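Local coordinates for protein alpha-L-arabinosidase (Xanthomonas axonopodis pv. citri, PDB 6D25) that probably hydrolyses terminal alpha-L-arabinofuranosyl side groups of arabinoxylans, as a trimeric GH51 arabinofuranosidase that copes with internally di-substituted xylose units, at residues P241-Y246 against M265-I270; V297-I302 against F356-Q361. All blocks are in the same frame, centred on the assembly; numbering follows the deposited sequence.

Interaction 1 (P241-Y246 against M265-I270); sequences PSDDDY and MHYYTI
Pro241 and Asp243 bond through their backbones to the N-H and C=O of His266, extending the pairing of two neighbouring parallel strands, 235-238 and 262-269, in the (beta/alpha)8 barrel of this GH51 enzyme. His266 N donates to Pro241 O at 3.0 Å, and His266 O receives Asp243 N at 2.8 Å in a nearly straight bond (177° at the hydrogen). Pro241 has no N-H to offer, so proline suits a place where its carbonyl makes the bond and its ring packs; Pro241 CG lies 4.0 Å from Met265 CB.

From Ser242 to Asp245 the chain reverses in a type II' turn that brings Asp245 N back to Ser242 O. Asp243 takes up the positive phi that this turn asks for. Its CB leaves heading away from the strand, but with CG beside its own backbone N (chi1 -57°) the carboxylate swings back. Asp243 CG passes 4.1 Å from Tyr267 CD1, and Asp243 OD1 comes to 3.3 Å from the same carbon, near the ring plane and at the ring's edge, where the aromatic hydrogens lie. The carboxylate plane stands 79° to the ring. The phenol end of Tyr267 is engaged by Arg294 O, while His266 turns its ring to Glu202 and Asp323 through weak bonds. A short aspartate thus reaches the strand with an acceptor that water can extend: Asp243 OD1 takes a hydrogen from each of two waters, one accepting from Tyr268 N, the other donating to Tyr268 O at 2.9 Å.

Interaction 2 (V297-I302 against F356-Q361); sequences VMDELI and FDIFSQ
Ile358 presents its branched side chain to Asp299, Met298 and Ile302, filling the space between two helices whose local axes approach to 9.7 Å and run nearly parallel, with a crossing angle of -22°. Its CG2 methyl, anti to the backbone N, does most of the touching: Ile358 CG2 lies 3.8 Å from Asp299 CA and 4.0 Å from Ile302 CD1, with Met298 CG a little further off. CD1, on the other branch, also rests on Asp299 CB and approaches Asp299 N, so both branches close on one residue of the facing helix. A beta-branched residue suits this place because it spreads bulk close to its own helix.

Phe359, one residue on, approaches differently. Its CB leaves the helix across the line to the other segment, and the ring then leans back with its CD1-CE1 edge foremost. Ile302 meets this edge at roughly a right angle, its CD1 methyl in the ring plane and 3.9 Å from Phe359 CD1. Met298 comes obliquely: with CG anti to the backbone N (chi1 -179°) and bends at the next two bonds, the chain sets CG 4.0 Å from Phe359 CE1 and carries the sulfur past the same carbon. An unbranched, flexible methionine can follow the ring in this way, while Trp325 meets Phe359 edge-to-face from strand 319-325.

Asp299 stands at the less buried border. Its CB packs on Ile358, and its OD1 is hydrogen-bonded by His362 NE2 while lying beside Ile358 CG2, so the stem and one carboxylate oxygen both border the apolar contact. Such apolar packing between neighbouring, nearly parallel helices, 285-312 and 346-361, with side chains also resting on strands 262-269 and 366-371, is typical of the outer helical layer of a (beta/alpha)8 barrel.

Overall arrangement
The two contacts follow one another along the chain: interaction 1 closes on strand 262-269 before interaction 2 opens on helix 285-312, the next helix of the barrel. Their centres are 12 Å apart and they touch directly. Leu301, on the flank of helix 285-312 turned from helix 346-361, sets its CD1 3.4 Å from Tyr267 CG, and Val297 packs near the hydroxyl of the same tyrosine. Interaction 1 joins the loop after strand 235-238 to the neighbouring strand 262-269, whereas interaction 2 joins adjacent helices outside the barrel wall, with helix 285-312 packed on strand 262-269 by one flank and on helix 346-361 by another. Together they tie inner sheet to outer layer in the probable catalytic domain.

Interaction 1 (P241-Y246 against M265-I270)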
loop_
_atom_site.group_PDB
_atom_site.type_symbol
_atom_site.label_atom_id
_atom_site.label_comp_id
_atom_site.label_asym_id
_atom_site.label_seq_id
_atom_site.Cartn_x
_atom_site.Cartn_y
_atom_site.Cartn_z
ATOM N N PRO A 241 -11.982 -14.006 9.480
ATOM C CA PRO A 241 -13.281 -13.424 9.664
ATOM C C PRO A 241 -13.595 -13.016 11.118
ATOM O O PRO A 241 -13.054 -13.573 12.088
ATOM C CB PRO A 241 -14.225 -14.545 9.282
ATOM C CG PRO A 241 -13.479 -15.784 9.681
ATOM C CD PRO A 241 -12.044 -15.448 9.305
ATOM N N SER A 242 -14.489 -12.059 11.226
ATOM C CA SER A 242 -15.241 -11.808 12.428
ATOM C C SER A 242 -16.575 -12.561 12.368
ATOM O O SER A 242 -17.239 -12.498 11.343
ATOM C CB SER A 242 -15.568 -10.346 12.566
ATOM O OG SER A 242 -16.205 -10.110 13.817
ATOM N N ASP A 243 -16.976 -13.234 13.451
ATOM C CA ASP A 243 -18.328 -13.754 13.577
ATOM C C ASP A 243 -18.636 -14.644 12.369
ATOM O O ASP A 243 -17.843 -15.512 12.044
ATOM C CB ASP A 243 -19.374 -12.647 13.754
ATOM C CG ASP A 243 -19.147 -11.728 14.937
ATOM O OD1 ASP A 243 -18.411 -12.135 15.854
ATOM O OD2 ASP A 243 -19.727 -10.592 14.949
ATOM N N ASP A 244 -19.771 -14.438 11.724
ATOM C CA ASP A 244 -20.258 -15.312 10.669
ATOM C C ASP A 244 -19.950 -14.700 9.286
ATOM O O ASP A 244 -20.756 -14.839 8.350
ATOM C CB ASP A 244 -21.762 -15.574 10.830
ATOM C CG ASP A 244 -22.603 -14.307 10.824
ATOM O OD1 ASP A 244 -22.035 -13.218 10.940
ATOM O OD2 ASP A 244 -23.818 -14.423 10.725
ATOM N N ASP A 245 -18.794 -14.066 9.120
ATOM C CA ASP A 245 -18.414 -13.482 7.821
ATOM C C ASP A 245 -17.809 -14.590 6.948
ATOM O O ASP A 245 -16.573 -14.688 6.776
ATOM C CB ASP A 245 -17.456 -12.293 7.991
ATOM C CG ASP A 245 -17.204 -11.494 6.710
ATOM O OD1 ASP A 245 -17.724 -11.875 5.653
ATOM O OD2 ASP A 245 -16.413 -10.537 6.820
ATOM N N TYR A 246 -18.699 -15.394 6.359
ATOM C CA TYR A 246 -18.287 -16.545 5.583
ATOM C C TYR A 246 -17.629 -16.106 4.278
ATOM O O TYR A 246 -16.731 -16.790 3.780
ATOM C CB TYR A 246 -19.476 -17.492 5.369
ATOM C CG TYR A 246 -20.019 -17.997 6.691
ATOM C CD1 TYR A 246 -19.169 -18.600 7.614
ATOM C CD2 TYR A 246 -21.346 -17.834 7.055
ATOM C CE1 TYR A 246 -19.623 -19.049 8.844
ATOM C CE2 TYR A 246 -21.819 -18.262 8.299
ATOM C CZ TYR A 246 -20.951 -18.850 9.207
ATOM O OH TYR A 246 -21.382 -19.284 10.451
ATOM N N MET A 265 -9.873 -16.376 13.318
ATOM C CA MET A 265 -11.267 -16.004 13.424
ATOM C C MET A 265 -11.496 -15.400 14.815
ATOM O O MET A 265 -10.776 -15.712 15.734
ATOM C CB MET A 265 -12.196 -17.193 13.199
ATOM C CG MET A 265 -12.127 -18.281 14.211
ATOM S SD MET A 265 -13.605 -19.421 14.053
ATOM C CE MET A 265 -14.844 -18.474 14.934
ATOM N N HIS A 266 -12.476 -14.527 14.914
ATOM C CA HIS A 266 -12.769 -13.775 16.136
ATOM C C HIS A 266 -14.263 -13.922 16.427
ATOM O O HIS A 266 -15.065 -13.706 15.508
ATOM C CB HIS A 266 -12.452 -12.281 15.986
ATOM C CG HIS A 266 -11.008 -12.000 15.759
ATOM N ND1 HIS A 266 -10.532 -10.773 15.412
ATOM C CD2 HIS A 266 -9.912 -12.757 15.931
ATOM C CE1 HIS A 266 -9.225 -10.794 15.337
ATOM N NE2 HIS A 266 -8.816 -11.996 15.639
ATOM N N TYR A 267 -14.606 -14.269 17.689
ATOM C CA TYR A 267 -16.001 -14.238 18.112
ATOM C C TYR A 267 -16.086 -13.964 19.613
ATOM O O TYR A 267 -15.664 -14.792 20.425
ATOM C CB TYR A 267 -16.713 -15.562 17.824
ATOM C CG TYR A 267 -18.144 -15.584 18.317
ATOM C CD1 TYR A 267 -19.087 -14.723 17.778
ATOM C CD2 TYR A 267 -18.542 -16.416 19.355
ATOM C CE1 TYR A 267 -20.385 -14.671 18.247
ATOM C CE2 TYR A 267 -19.837 -16.374 19.838
ATOM C CZ TYR A 267 -20.770 -15.510 19.287
ATOM O OH TYR A 267 -22.053 -15.467 19.792
ATOM N N TYR A 268 -16.659 -12.821 19.958
ATOM C CA TYR A 268 -16.927 -12.435 21.328
ATOM C C TYR A 268 -18.348 -12.814 21.713
ATOM O O TYR A 268 -19.289 -12.747 20.916
ATOM C CB TYR A 268 -16.763 -10.928 21.516
ATOM C CG TYR A 268 -15.336 -10.473 21.466
ATOM C CD1 TYR A 268 -14.515 -10.611 22.569
ATOM C CD2 TYR A 268 -14.787 -9.953 20.309
ATOM C CE1 TYR A 268 -13.186 -10.217 22.527
ATOM C CE2 TYR A 268 -13.448 -9.583 20.255
ATOM C CZ TYR A 268 -12.644 -9.698 21.372
ATOM O OH TYR A 268 -11.313 -9.333 21.331
ATOM N N THR A 269 -18.468 -13.162 22.993
ATOM C CA THR A 269 -19.737 -13.449 23.597
ATOM C C THR A 269 -20.250 -12.149 24.229
ATOM O O THR A 269 -19.700 -11.697 25.251
ATOM C CB THR A 269 -19.582 -14.586 24.616
ATOM O OG1 THR A 269 -19.130 -15.771 23.941
ATOM C CG2 THR A 269 -20.856 -14.877 25.366
ATOM N N ILE A 270 -21.267 -11.548 23.610
ATOM C CA ILE A 270 -21.683 -10.217 24.016
ATOM C C ILE A 270 -23.184 -10.264 24.310
ATOM O O ILE A 270 -24.006 -9.994 23.429
ATOM C CB ILE A 270 -21.345 -9.152 22.948
ATOM C CG1 ILE A 270 -19.906 -9.270 22.463
ATOM C CG2 ILE A 270 -21.670 -7.762 23.463
ATOM C CD1 ILE A 270 -19.491 -8.188 21.479
HETATM O O HOH W 1 -17.334 -10.846 17.703
HETATM O O HOH W 2 -19.801 -11.145 18.530
#

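Interaction 2 (V297-I302 against F356-Q361)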
loop_
_atom_site.group_PDB
_atom_site.type_symbol
_atom_site.label_atom_id
_atom_site.label_comp_id
_atom_site.label_asym_id
_atom_site.label_seq_id
_atom_site.Cartn_x
_atom_site.Cartn_y
_atom_site.Cartn_z
ATOM N N VAL A 297 -22.694 -20.401 20.207
ATOM C CA VAL A 297 -22.707 -20.126 18.776
ATOM C C VAL A 297 -21.301 -20.424 18.171
ATOM O O VAL A 297 -21.174 -20.743 16.983
ATOM C CB VAL A 297 -23.165 -18.677 18.525
ATOM C CG1 VAL A 297 -22.968 -18.253 17.075
ATOM C CG2 VAL A 297 -24.607 -18.441 18.934
ATOM N N MET A 298 -20.260 -20.348 18.995
ATOM C CA MET A 298 -18.895 -20.720 18.560
ATOM C C MET A 298 -18.886 -22.054 17.793
ATOM O O MET A 298 -18.138 -22.196 16.823
ATOM C CB MET A 298 -17.956 -20.801 19.760
ATOM C CG MET A 298 -16.521 -21.153 19.415
ATOM S SD MET A 298 -15.636 -19.879 18.509
ATOM C CE MET A 298 -15.216 -18.716 19.804
ATOM N N ASP A 299 -19.690 -23.039 18.220
ATOM C CA ASP A 299 -19.658 -24.328 17.566
ATOM C C ASP A 299 -20.141 -24.220 16.105
ATOM O O ASP A 299 -19.522 -24.771 15.210
ATOM C CB ASP A 299 -20.472 -25.387 18.307
ATOM C CG ASP A 299 -20.280 -26.755 17.663
ATOM O OD1 ASP A 299 -19.189 -27.288 17.707
ATOM O OD2 ASP A 299 -21.205 -27.228 17.051
ATOM N N GLU A 300 -21.248 -23.504 15.876
ATOM C CA GLU A 300 -21.778 -23.297 14.530
ATOM C C GLU A 300 -20.758 -22.541 13.662
ATOM O O GLU A 300 -20.537 -22.895 12.504
ATOM C CB GLU A 300 -23.103 -22.527 14.607
ATOM C CG GLU A 300 -23.652 -22.148 13.259
ATOM C CD GLU A 300 -24.907 -21.283 13.290
ATOM O OE1 GLU A 300 -25.512 -21.128 14.391
ATOM O OE2 GLU A 300 -25.262 -20.784 12.192
ATOM N N LEU A 301 -20.162 -21.476 14.208
ATOM C CA LEU A 301 -19.169 -20.684 13.460
ATOM C C LEU A 301 -17.983 -21.564 13.063
ATOM O O LEU A 301 -17.566 -21.548 11.886
ATOM C CB LEU A 301 -18.684 -19.513 14.313
ATOM C CG LEU A 301 -19.738 -18.475 14.694
ATOM C CD1 LEU A 301 -19.101 -17.423 15.583
ATOM C CD2 LEU A 301 -20.397 -17.824 13.480
ATOM N N ILE A 302 -17.419 -22.321 14.004
ATOM C CA ILE A 302 -16.288 -23.179 13.664
ATOM C C ILE A 302 -16.682 -24.185 12.575
ATOM O O ILE A 302 -15.930 -24.406 11.615
ATOM C CB ILE A 302 -15.726 -23.871 14.910
ATOM C CG1 ILE A 302 -15.031 -22.839 15.803
ATOM C CG2 ILE A 302 -14.803 -25.010 14.530
ATOM C CD1 ILE A 302 -14.643 -23.348 17.182
ATOM N N PHE A 356 -13.780 -24.486 25.606
ATOM C CA PHE A 356 -12.786 -25.583 25.575
ATOM C C PHE A 356 -13.404 -26.903 25.079
ATOM O O PHE A 356 -12.786 -27.600 24.274
ATOM C CB PHE A 356 -12.158 -25.789 26.941
ATOM C CG PHE A 356 -11.361 -24.614 27.449
ATOM C CD1 PHE A 356 -10.665 -23.779 26.582
ATOM C CD2 PHE A 356 -11.211 -24.414 28.809
ATOM C CE1 PHE A 356 -9.845 -22.764 27.064
ATOM C CE2 PHE A 356 -10.391 -23.396 29.278
ATOM C CZ PHE A 356 -9.745 -22.561 28.407
ATOM N N ASP A 357 -14.619 -27.198 25.524
ATOM C CA ASP A 357 -15.318 -28.394 25.044
ATOM C C ASP A 357 -15.431 -28.320 23.518
ATOM O O ASP A 357 -15.084 -29.271 22.802
ATOM C CB ASP A 357 -16.699 -28.538 25.681
ATOM C CG ASP A 357 -16.741 -28.840 27.180
ATOM O OD1 ASP A 357 -15.664 -29.209 27.773
ATOM O OD2 ASP A 357 -17.886 -28.691 27.781
ATOM N N ILE A 358 -15.891 -27.161 23.025
ATOM C CA ILE A 358 -16.150 -27.004 21.595
ATOM C C ILE A 358 -14.843 -27.101 20.793
ATOM O O ILE A 358 -14.752 -27.798 19.774
ATOM C CB ILE A 358 -16.912 -25.702 21.346
ATOM C CG1 ILE A 358 -18.364 -25.796 21.824
ATOM C CG2 ILE A 358 -16.829 -25.268 19.872
ATOM C CD1 ILE A 358 -19.021 -24.426 21.962
ATOM N N PHE A 359 -13.809 -26.395 21.234
ATOM C CA PHE A 359 -12.535 -26.433 20.503
ATOM C C PHE A 359 -12.026 -27.871 20.419
ATOM O O PHE A 359 -11.527 -28.305 19.334
ATOM C CB PHE A 359 -11.459 -25.594 21.183
ATOM C CG PHE A 359 -11.734 -24.126 21.354
ATOM C CD1 PHE A 359 -12.554 -23.441 20.494
ATOM C CD2 PHE A 359 -11.074 -23.402 22.339
ATOM C CE1 PHE A 359 -12.804 -22.079 20.659
ATOM C CE2 PHE A 359 -11.288 -22.048 22.489
ATOM C CZ PHE A 359 -12.166 -21.394 21.666
ATOM N N SER A 360 -12.133 -28.607 21.533
ATOM C CA SER A 360 -11.590 -29.959 21.577
ATOM C C SER A 360 -12.371 -30.899 20.641
ATOM O O SER A 360 -11.809 -31.923 20.182
ATOM C CB SER A 360 -11.546 -30.460 23.003
ATOM O OG SER A 360 -12.813 -30.920 23.451
ATOM N N GLN A 361 -13.641 -30.574 20.332
ATOM C CA GLN A 361 -14.455 -31.348 19.400
ATOM C C GLN A 361 -14.049 -31.067 17.941
ATOM O O GLN A 361 -14.506 -31.774 17.028
ATOM C CB GLN A 361 -15.952 -31.022 19.528
ATOM C CG GLN A 361 -16.552 -31.281 20.880
ATOM C CD GLN A 361 -16.124 -32.631 21.412
ATOM O OE1 GLN A 361 -16.540 -33.674 20.872
ATOM N NE2 GLN A 361 -15.232 -32.608 22.419
#